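Local coordinates for protein MEM-A1 (Soil metagenome, PDB 6E0S) that probably hydrolyses beta-lactam antibiotics with the help of zinc, as a subclass B3 metallo-beta-lactamase recovered from soil metagenomic DNA, at residues A[38-43]-A[72-77]; A[92-97]-A[135-140]; A[185-190]-A[229-234]; A[202-207]-A[280-285]. All coordinates share one frame; numbering follows the deposited sequence.

Contact 1 of 4, residues A[38-43]-A[72-77]; sequences YYVGVR and QHIRQL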
# COMPACT_ATOMS: atom_id res chain seq x y z
N TYR A 38 -1.31 -0.74 -13.62
CA TYR A 38 -0.30 0.27 -13.94
C TYR A 38 0.30 0.82 -12.66
O TYR A 38 -0.40 0.97 -11.67
CB TYR A 38 -0.89 1.42 -14.76
CG TYR A 38 -1.46 1.01 -16.10
CD1 TYR A 38 -2.71 0.41 -16.19
CD2 TYR A 38 -0.76 1.26 -17.26
CE1 TYR A 38 -3.24 0.03 -17.45
CE2 TYR A 38 -1.27 0.87 -18.53
CZ TYR A 38 -2.51 0.25 -18.58
OH TYR A 38 -3.03 -0.11 -19.79
N TYR A 39 1.59 1.19 -12.70
CA TYR A 39 2.11 2.09 -11.67
C TYR A 39 1.81 3.55 -12.01
O TYR A 39 2.16 4.04 -13.09
CB TYR A 39 3.62 1.90 -11.54
CG TYR A 39 4.23 2.59 -10.33
CD1 TYR A 39 4.35 1.92 -9.09
CD2 TYR A 39 4.71 3.90 -10.43
CE1 TYR A 39 4.94 2.56 -7.98
CE2 TYR A 39 5.30 4.53 -9.32
CZ TYR A 39 5.40 3.84 -8.12
OH TYR A 39 5.98 4.46 -7.05
N VAL A 40 1.22 4.28 -11.05
CA VAL A 40 0.89 5.70 -11.27
C VAL A 40 1.35 6.57 -10.10
O VAL A 40 0.95 7.74 -9.98
CB VAL A 40 -0.62 5.89 -11.52
CG1 VAL A 40 -1.04 5.29 -12.86
CG2 VAL A 40 -1.45 5.32 -10.35
N GLY A 41 2.21 6.03 -9.25
CA GLY A 41 2.69 6.75 -8.08
C GLY A 41 3.84 7.69 -8.39
O GLY A 41 4.10 8.06 -9.54
N VAL A 42 4.56 8.07 -7.33
CA VAL A 42 5.71 8.95 -7.49
C VAL A 42 6.99 8.15 -7.22
O VAL A 42 6.95 6.93 -7.02
CB VAL A 42 5.58 10.19 -6.58
CG1 VAL A 42 4.37 11.01 -6.97
CG2 VAL A 42 5.52 9.83 -5.08
N ARG A 43 8.14 8.81 -7.25
CA ARG A 43 9.37 8.03 -7.17
C ARG A 43 9.49 7.26 -5.84
O ARG A 43 9.96 6.11 -5.83
CB ARG A 43 10.57 8.96 -7.39
CG ARG A 43 11.88 8.25 -7.38
CD ARG A 43 11.96 7.20 -8.45
NE ARG A 43 13.28 6.57 -8.40
CZ ARG A 43 13.73 5.70 -9.30
NH1 ARG A 43 12.95 5.37 -10.32
NH2 ARG A 43 14.96 5.18 -9.19
N GLN A 72 -2.42 13.22 -12.66
CA GLN A 72 -1.84 13.48 -13.96
C GLN A 72 -1.33 12.19 -14.60
O GLN A 72 -1.49 11.99 -15.80
CB GLN A 72 -0.76 14.54 -13.83
CG GLN A 72 -1.37 15.92 -13.62
CD GLN A 72 -0.61 16.79 -12.64
OE1 GLN A 72 0.54 16.50 -12.31
NE2 GLN A 72 -1.24 17.86 -12.19
N HIS A 73 -0.76 11.29 -13.80
CA HIS A 73 -0.29 10.01 -14.33
C HIS A 73 -1.44 9.18 -14.88
O HIS A 73 -1.33 8.57 -15.95
CB HIS A 73 0.44 9.24 -13.21
CG HIS A 73 1.76 9.84 -12.86
ND1 HIS A 73 2.40 9.59 -11.66
CD2 HIS A 73 2.56 10.71 -13.52
CE1 HIS A 73 3.53 10.26 -11.61
NE2 HIS A 73 3.65 10.96 -12.72
N ILE A 74 -2.55 9.11 -14.14
CA ILE A 74 -3.74 8.41 -14.61
C ILE A 74 -4.21 8.99 -15.95
O ILE A 74 -4.42 8.24 -16.91
CB ILE A 74 -4.84 8.47 -13.52
CG1 ILE A 74 -4.42 7.62 -12.32
CG2 ILE A 74 -6.20 7.95 -14.06
CD1 ILE A 74 -5.27 7.91 -11.00
N ARG A 75 -4.33 10.32 -16.04
CA ARG A 75 -4.79 10.95 -17.28
C ARG A 75 -3.80 10.73 -18.41
O ARG A 75 -4.18 10.49 -19.57
CB ARG A 75 -5.01 12.45 -17.08
CG ARG A 75 -6.01 12.86 -16.03
CD ARG A 75 -6.27 14.37 -16.07
NE ARG A 75 -6.97 14.81 -14.87
CZ ARG A 75 -6.41 15.45 -13.85
NH1 ARG A 75 -5.12 15.79 -13.90
NH2 ARG A 75 -7.16 15.80 -12.80
N GLN A 76 -2.51 10.83 -18.09
CA GLN A 76 -1.48 10.70 -19.11
C GLN A 76 -1.58 9.35 -19.80
O GLN A 76 -1.37 9.25 -21.02
CB GLN A 76 -0.12 10.89 -18.45
CG GLN A 76 1.08 10.69 -19.31
CD GLN A 76 2.36 10.90 -18.50
OE1 GLN A 76 2.32 11.32 -17.33
NE2 GLN A 76 3.49 10.63 -19.12
N LEU A 77 -1.91 8.30 -19.04
CA LEU A 77 -2.06 6.97 -19.61
C LEU A 77 -3.32 6.80 -20.44
O LEU A 77 -3.49 5.74 -21.06
CB LEU A 77 -2.04 5.91 -18.50
CG LEU A 77 -0.73 5.70 -17.73
CD1 LEU A 77 -1.00 4.82 -16.49
CD2 LEU A 77 0.34 5.05 -18.61

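Contact 2 of 4, residues A[92-97]-A[135-140]; sequences EHFDHA and ELPPMT. With ZN (zinc ion), chain B.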
# COMPACT_ATOMS: atom_id res chain seq x y z
N GLU A 92 -2.73 3.99 7.01
CA GLU A 92 -3.45 5.23 7.27
C GLU A 92 -2.52 6.34 7.74
O GLU A 92 -2.80 7.06 8.69
CB GLU A 92 -4.57 4.95 8.29
CG GLU A 92 -4.11 4.35 9.68
CD GLU A 92 -4.03 2.80 9.72
OE1 GLU A 92 -4.27 2.19 10.80
OE2 GLU A 92 -3.69 2.18 8.68
N HIS A 93 -1.37 6.48 7.09
CA HIS A 93 -0.41 7.51 7.41
C HIS A 93 -0.37 8.53 6.28
O HIS A 93 -0.64 8.22 5.11
CB HIS A 93 1.00 6.92 7.62
CG HIS A 93 1.21 6.27 8.95
ND1 HIS A 93 2.36 5.58 9.27
CD2 HIS A 93 0.40 6.16 10.03
CE1 HIS A 93 2.27 5.11 10.51
NE2 HIS A 93 1.08 5.45 10.99
N PHE A 94 -0.04 9.76 6.66
CA PHE A 94 0.11 10.90 5.75
C PHE A 94 0.78 10.57 4.41
O PHE A 94 0.33 11.06 3.37
CB PHE A 94 0.91 11.97 6.50
CG PHE A 94 0.98 13.31 5.79
CD1 PHE A 94 -0.04 14.25 5.97
CD2 PHE A 94 2.09 13.66 5.03
CE1 PHE A 94 0.03 15.49 5.36
CE2 PHE A 94 2.16 14.93 4.42
CZ PHE A 94 1.13 15.83 4.59
N ASP A 95 1.84 9.76 4.40
CA ASP A 95 2.58 9.59 3.16
C ASP A 95 1.95 8.61 2.19
O ASP A 95 2.43 8.50 1.06
CB ASP A 95 4.03 9.16 3.45
CG ASP A 95 4.86 10.28 4.06
OD1 ASP A 95 5.57 10.03 5.03
OD2 ASP A 95 4.80 11.41 3.56
N HIS A 96 0.87 7.91 2.58
CA HIS A 96 0.23 6.95 1.69
C HIS A 96 -1.27 7.19 1.58
O HIS A 96 -1.87 6.87 0.56
CB HIS A 96 0.49 5.52 2.18
CG HIS A 96 1.95 5.19 2.25
ND1 HIS A 96 2.69 4.82 1.15
CD2 HIS A 96 2.82 5.20 3.30
CE1 HIS A 96 3.94 4.62 1.51
NE2 HIS A 96 4.05 4.82 2.81
N ALA A 97 -1.88 7.71 2.64
CA ALA A 97 -3.28 8.11 2.60
C ALA A 97 -3.47 9.61 2.46
O ALA A 97 -4.59 10.05 2.25
CB ALA A 97 -4.02 7.65 3.86
N GLU A 135 4.20 11.84 16.26
CA GLU A 135 5.00 12.40 15.18
C GLU A 135 4.28 12.32 13.84
O GLU A 135 4.91 12.56 12.81
CB GLU A 135 6.35 11.68 15.13
CG GLU A 135 7.00 11.71 16.49
CD GLU A 135 8.46 11.34 16.45
OE1 GLU A 135 9.07 11.50 15.38
OE2 GLU A 135 8.98 10.87 17.49
N LEU A 136 2.96 12.04 13.84
CA LEU A 136 2.15 11.93 12.61
C LEU A 136 1.32 13.18 12.37
O LEU A 136 0.66 13.68 13.30
CB LEU A 136 1.22 10.73 12.68
CG LEU A 136 1.90 9.37 12.68
CD1 LEU A 136 0.85 8.27 13.00
CD2 LEU A 136 2.59 9.08 11.36
N PRO A 137 1.37 13.72 11.15
CA PRO A 137 0.54 14.89 10.84
C PRO A 137 -0.91 14.48 10.66
O PRO A 137 -1.21 13.34 10.28
CB PRO A 137 1.14 15.39 9.51
CG PRO A 137 2.43 14.74 9.38
CD PRO A 137 2.33 13.42 10.09
N PRO A 138 -1.84 15.40 10.87
CA PRO A 138 -3.24 15.10 10.53
C PRO A 138 -3.41 15.07 9.03
O PRO A 138 -2.60 15.62 8.27
CB PRO A 138 -4.02 16.27 11.15
CG PRO A 138 -3.00 17.41 11.16
CD PRO A 138 -1.66 16.76 11.39
N MET A 139 -4.49 14.41 8.60
CA MET A 139 -4.89 14.43 7.20
C MET A 139 -6.26 15.07 7.07
O MET A 139 -7.01 15.17 8.04
CB MET A 139 -4.92 13.01 6.62
CG MET A 139 -3.56 12.30 6.63
SD MET A 139 -3.65 10.59 6.01
CE MET A 139 -4.66 9.82 7.30
N THR A 140 -6.59 15.50 5.85
CA THR A 140 -7.94 15.98 5.56
C THR A 140 -8.92 14.82 5.68
O THR A 140 -8.70 13.77 5.09
CB THR A 140 -8.04 16.56 4.15
OG1 THR A 140 -7.13 17.65 4.02
CG2 THR A 140 -9.46 17.10 3.91
ZN ZN B . 3.66 4.45 7.66
O HOH W 1 -0.14 10.67 9.54
O HOH W 2 4.89 5.91 7.19

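Contact 3 of 4, residues A[185-190]-A[229-234]; sequences KSAAMV and DCDILI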
# COMPACT_ATOMS: atom_id res chain seq x y z
N LYS A 185 -1.18 -14.99 -20.46
CA LYS A 185 -0.43 -15.20 -19.24
C LYS A 185 -1.15 -14.51 -18.09
O LYS A 185 -1.90 -13.55 -18.30
CB LYS A 185 0.99 -14.65 -19.36
CG LYS A 185 1.78 -15.34 -20.46
CD LYS A 185 3.13 -14.68 -20.73
CE LYS A 185 3.99 -15.63 -21.58
NZ LYS A 185 5.03 -14.93 -22.37
N SER A 186 -0.90 -14.99 -16.88
CA SER A 186 -1.47 -14.37 -15.70
C SER A 186 -0.40 -14.29 -14.62
O SER A 186 0.58 -15.03 -14.63
CB SER A 186 -2.69 -15.15 -15.18
OG SER A 186 -2.30 -16.36 -14.56
N ALA A 187 -0.58 -13.33 -13.72
CA ALA A 187 0.39 -13.08 -12.66
C ALA A 187 -0.34 -12.78 -11.37
O ALA A 187 -1.28 -11.97 -11.38
CB ALA A 187 1.31 -11.89 -13.02
N ALA A 188 0.11 -13.39 -10.27
CA ALA A 188 -0.39 -13.03 -8.95
C ALA A 188 0.28 -11.72 -8.50
O ALA A 188 1.51 -11.67 -8.32
CB ALA A 188 -0.14 -14.17 -7.97
N MET A 189 -0.52 -10.65 -8.37
CA MET A 189 -0.05 -9.32 -8.02
C MET A 189 -0.17 -9.12 -6.52
O MET A 189 -1.15 -9.57 -5.91
CB MET A 189 -0.89 -8.24 -8.73
CG MET A 189 -1.16 -8.60 -10.23
SD MET A 189 0.37 -8.56 -11.18
CE MET A 189 0.74 -6.82 -11.18
N VAL A 190 0.84 -8.47 -5.91
CA VAL A 190 0.78 -8.21 -4.48
C VAL A 190 1.16 -6.76 -4.26
O VAL A 190 2.28 -6.36 -4.61
CB VAL A 190 1.71 -9.13 -3.67
CG1 VAL A 190 1.75 -8.66 -2.21
CG2 VAL A 190 1.28 -10.61 -3.77
N ASP A 229 0.87 -15.93 -2.62
CA ASP A 229 1.04 -16.15 -4.06
C ASP A 229 1.55 -14.85 -4.67
O ASP A 229 0.81 -13.86 -4.73
CB ASP A 229 -0.29 -16.61 -4.69
CG ASP A 229 -0.13 -17.17 -6.10
OD1 ASP A 229 1.02 -17.31 -6.61
OD2 ASP A 229 -1.19 -17.46 -6.72
N CYS A 230 2.82 -14.81 -5.08
CA CYS A 230 3.47 -13.52 -5.35
C CYS A 230 4.30 -13.58 -6.63
O CYS A 230 5.52 -13.81 -6.58
CB CYS A 230 4.32 -13.15 -4.14
SG CYS A 230 5.24 -11.62 -4.26
N ASP A 231 3.66 -13.34 -7.78
CA ASP A 231 4.43 -13.23 -9.01
C ASP A 231 5.05 -11.84 -9.15
O ASP A 231 6.23 -11.73 -9.53
CB ASP A 231 3.56 -13.51 -10.21
CG ASP A 231 3.24 -14.99 -10.36
OD1 ASP A 231 4.17 -15.80 -10.16
OD2 ASP A 231 2.07 -15.32 -10.62
N ILE A 232 4.29 -10.79 -8.88
CA ILE A 232 4.78 -9.42 -9.03
C ILE A 232 4.47 -8.66 -7.75
O ILE A 232 3.30 -8.51 -7.37
CB ILE A 232 4.14 -8.70 -10.23
CG1 ILE A 232 4.52 -9.43 -11.54
CG2 ILE A 232 4.54 -7.21 -10.25
CD1 ILE A 232 3.80 -8.88 -12.82
N LEU A 233 5.51 -8.17 -7.09
CA LEU A 233 5.38 -7.40 -5.86
C LEU A 233 5.48 -5.91 -6.16
O LEU A 233 6.39 -5.48 -6.88
CB LEU A 233 6.49 -7.80 -4.87
CG LEU A 233 6.72 -6.80 -3.74
CD1 LEU A 233 5.54 -6.81 -2.79
CD2 LEU A 233 8.03 -7.11 -2.95
N ILE A 234 4.57 -5.12 -5.59
CA ILE A 234 4.69 -3.66 -5.55
C ILE A 234 4.49 -3.25 -4.10
O ILE A 234 3.42 -3.45 -3.55
CB ILE A 234 3.67 -2.96 -6.45
CG1 ILE A 234 3.86 -3.40 -7.89
CG2 ILE A 234 3.80 -1.44 -6.31
CD1 ILE A 234 2.69 -3.02 -8.80
O HOH W 3 -1.48 -12.44 -5.24

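Contact 4 of 4, residues A[202-207]-A[280-285]; sequences PFRYSG and AAEAAE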
# COMPACT_ATOMS: atom_id res chain seq x y z
N PRO A 202 6.97 7.60 22.96
CA PRO A 202 7.59 6.53 23.74
C PRO A 202 7.15 5.12 23.36
O PRO A 202 7.25 4.24 24.21
CB PRO A 202 7.12 6.85 25.15
CG PRO A 202 5.70 7.33 24.92
CD PRO A 202 5.68 8.00 23.55
N PHE A 203 6.67 4.92 22.14
CA PHE A 203 6.10 3.62 21.77
C PHE A 203 7.20 2.55 21.71
O PHE A 203 8.30 2.80 21.20
CB PHE A 203 5.39 3.72 20.43
CG PHE A 203 4.62 2.48 20.07
CD1 PHE A 203 3.30 2.34 20.43
CD2 PHE A 203 5.23 1.45 19.36
CE1 PHE A 203 2.60 1.20 20.10
CE2 PHE A 203 4.53 0.30 19.04
CZ PHE A 203 3.22 0.18 19.41
N ARG A 204 6.89 1.35 22.20
CA ARG A 204 7.83 0.23 22.14
C ARG A 204 7.10 -1.00 21.66
O ARG A 204 6.07 -1.37 22.24
CB ARG A 204 8.45 -0.04 23.51
CG ARG A 204 9.29 1.09 24.05
CD ARG A 204 9.58 0.86 25.53
NE ARG A 204 10.00 -0.51 25.81
CZ ARG A 204 11.26 -0.93 25.80
NH1 ARG A 204 12.25 -0.09 25.53
NH2 ARG A 204 11.54 -2.20 26.07
N TYR A 205 7.62 -1.63 20.61
CA TYR A 205 7.04 -2.90 20.16
C TYR A 205 7.19 -3.98 21.22
O TYR A 205 6.35 -4.89 21.28
CB TYR A 205 7.69 -3.34 18.84
CG TYR A 205 7.10 -2.64 17.63
CD1 TYR A 205 6.06 -3.22 16.90
CD2 TYR A 205 7.56 -1.39 17.23
CE1 TYR A 205 5.51 -2.59 15.80
CE2 TYR A 205 7.01 -0.74 16.13
CZ TYR A 205 5.99 -1.35 15.42
OH TYR A 205 5.42 -0.70 14.32
N SER A 206 8.23 -3.90 22.06
CA SER A 206 8.41 -4.85 23.16
C SER A 206 7.22 -4.87 24.12
O SER A 206 7.14 -5.78 24.95
CB SER A 206 9.66 -4.50 23.97
OG SER A 206 10.75 -4.20 23.14
N GLY A 207 6.33 -3.89 24.04
CA GLY A 207 5.19 -3.84 24.94
C GLY A 207 4.68 -2.43 25.11
O GLY A 207 5.36 -1.59 25.70
N ALA A 280 16.15 -5.01 19.47
CA ALA A 280 17.45 -4.83 20.12
C ALA A 280 17.66 -3.38 20.54
O ALA A 280 18.14 -3.11 21.65
CB ALA A 280 18.59 -5.28 19.19
N ALA A 281 17.27 -2.43 19.68
CA ALA A 281 17.38 -1.02 20.04
C ALA A 281 16.50 -0.69 21.24
O ALA A 281 16.89 0.11 22.09
CB ALA A 281 17.00 -0.15 18.84
N GLU A 282 15.33 -1.33 21.33
CA GLU A 282 14.43 -1.06 22.45
C GLU A 282 14.99 -1.57 23.76
O GLU A 282 14.74 -0.97 24.81
CB GLU A 282 13.06 -1.68 22.19
CG GLU A 282 12.28 -0.91 21.17
CD GLU A 282 10.88 -1.41 21.04
OE1 GLU A 282 10.51 -2.30 21.83
OE2 GLU A 282 10.16 -0.93 20.15
N ALA A 283 15.75 -2.67 23.73
CA ALA A 283 16.37 -3.15 24.96
C ALA A 283 17.39 -2.16 25.51
O ALA A 283 17.53 -2.03 26.73
CB ALA A 283 17.04 -4.52 24.74
N ALA A 284 18.10 -1.45 24.63
CA ALA A 284 19.08 -0.45 25.08
C ALA A 284 18.42 0.75 25.73
O ALA A 284 19.10 1.52 26.43
CB ALA A 284 19.94 -0.00 23.90
N GLU A 285 17.11 0.93 25.55
CA GLU A 285 16.34 1.97 26.22
C GLU A 285 15.55 1.46 27.41
O GLU A 285 15.02 2.28 28.17
CB GLU A 285 15.38 2.65 25.22
CG GLU A 285 16.04 3.07 23.92
CD GLU A 285 17.04 4.19 24.11
OE1 GLU A 285 16.83 5.02 25.02
OE2 GLU A 285 18.05 4.23 23.35
O HOH W 4 10.45 2.02 20.19

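Contact 1 of 4, residues A[38-43]-A[72-77]
Leu77 and Val40 meet at the centre of this packing of a strand end against a helix. The CD1 methyl of Leu77 sits 3.7 Å from Val40 CG1 and serves two neighbours at once, since it also lies 3.7 Å from Tyr38 CD2, approaching that ring obliquely. Tyr38 and Leu77 run past each other in opposite directions; Leu77 CD1 lies against CB, CG and CD2 of the tyrosine. With CG1 of Val40 anti to its carbonyl carbon (chi1 -69°), that Val40 methyl also comes within 4.1 Å of Ile74 CG1.

Outward from this apolar patch, CB of Val40 touches CB of His73, and the contact turns polar. His73 ND1 donates to Val40 O over 2.9 Å, a bond with 161° at the hydrogen. The oxygen lies in the imidazole plane, yet ND1 stands well above the plane of the carbonyl. Next along the ring edge, CE1 of His73 is 3.1 Å from Gly41 O.

The contact thus ties the end of strand 37-39 and the loop after it to helix 66-76. Leu58 of strand 56-59 touches both Val40 and Ile74, while Phe79 meets the Tyr38 ring edge-to-face.

Contact 2 of 4, residues A[92-97]-A[135-140]
Leu136 sets a methyl over the face of the His93 imidazole. Its CD2 stands 3.8 Å from the ring centroid and only 6° off the normal, a well-centred CH-pi contact, while CD1 leans over the NE2 side of the ring at 3.5 Å from that atom. His93 ND1 holds the zinc ion at 2.4 Å, and NE2 is hydrogen-bonded to Asp130, a second-shell partner that would help fix the ring's rotation.

Phe94 and Pro137 cross at about a right angle. CG of the proline sits over one face of the phenyl ring, displaced toward its rim, whereas Pro138 O comes to the ring edge, 3.7 Å from Phe94 CD1. Met139 touches the same helix start: its CG meets Phe94 obliquely, and its sulfur settles 3.7 Å from Ala97 CB. A bend at chi3 (-66°) carries CE on to Glu92 O.

A water bridges the backbones, accepting from Phe94 N and donating to Pro137 O, both at 3.0 Å.

His93 occupies the N-cap position of helix 94-97, and its carbonyl accepts from the amides of both His96 and Ala97. His91 and His93 belong to the HxHxDH motif of the metallo-beta-lactamase superfamily, and His169, from farther along the chain, completes the three-histidine zinc site.

Contact 3 of 4, residues A[185-190]-A[229-234]
Across a beta-alpha-beta crossover, Met189 pairs in parallel register with Ile232: strand 185-192 is followed by helix 214-226 and then by strand 232-235 at the sheet edge. The axes of the two short strand segments approach to 4.9 Å, at an angle of 16°.

On the face carrying Met189 and Ile232, these side chains lie side by side and point the same way. Bends at chi2 and chi3 fold the methionine back over its neighbour, bringing SD to 3.8 Å from Ile232 CD1 and CE close to CG2. The same CD1 rests against both that sulfur and Ala187 CB, in the notch where the two meet. Phe34 of the other sheet packs on Ala187 and Ile232.

On the opposite face, Val190 CG2 projects into a hollow lined by Asp229 O, at 3.4 Å, and by CA and CB of Cys230, whose sulfur is in a disulfide with Cys264 of helix 263-285. The small methyl of Ala188 fits against the Asp229 carboxylate, Ala188 CB 3.5 Å from Asp229 CG; Arg261 forms salt bridges with both Asp229 and Asp231.

Backbone bonds from Ile232 N to Ala188 O, Val190 N to Ile232 O and Ile234 N to Val190 O join the strands. At the entrance to the pairing, Asp231 supplies a side-chain acceptor: Ala188 N reaches its OD2 on the anti side over 2.8 Å, with an almost straight 176° at the hydrogen.

Contact 4 of 4, residues A[202-207]-A[280-285]
A type I beta turn, Arg204 to Gly207, meets the C-terminal part of helix 263-285 through Glu282. The extended glutamate places its carboxylate against the turn backbone, where each oxygen uses its syn lone pair for one amide: OE2 accepts from Tyr205 N at 2.7 Å and OE1 from Ser206 N at 2.8 Å. Ser206 OG also lies against OE1, but so close in the model that this bond is doubtful. A water donates to both OE2 and Phe203 O.

Arg204 slides past Glu282 in the opposite direction. A bend at chi3 (46°) sets NE to one side of the chain; beyond it NH1 donates to Glu282 O over 2.7 Å. That carbonyl accepts from Glu285 N as well, the two donors arriving from opposite faces of its plane. The guanidinium is tilted 41° from the carboxylate, and OE1 stands over its face. Tyr205 offers OE2 its ring edge, while its hydroxyl bonds to Gly168 O.

The buried carboxylate is thus gripped by two amides and a water, with the Ser206 hydroxyl a close but doubtful fourth partner. With Arg204 NH2 4.4 Å from OE1, beyond a salt bridge, the positive charge would add electrostatic support, and this setting probably keeps Glu282 ionised.

In the fold
The contacts are spread over both halves of the fold; of the four, contact 2 supplies a zinc ligand, His93. Contact 1 packs the end of a strand of the seven-stranded sheet on helix 66-76, and contact 3 lies in the five-stranded sheet; their centres are about 20 Å apart but their nearest atoms only about 4 Å, and Val33 of strand 31-34 touches both Tyr39 of contact 1 and Ile232 of contact 3. Contact 4 lies at the far end of helix 263-285, whose beginning carries the disulfide partner of Cys230 in contact 3, about 35 Å away between centres. It is nonetheless near the active site: the Tyr205 side chain is about 9 Å from a zinc ion, and contacts 2 and 4 approach to about 7 Å at their nearest atoms.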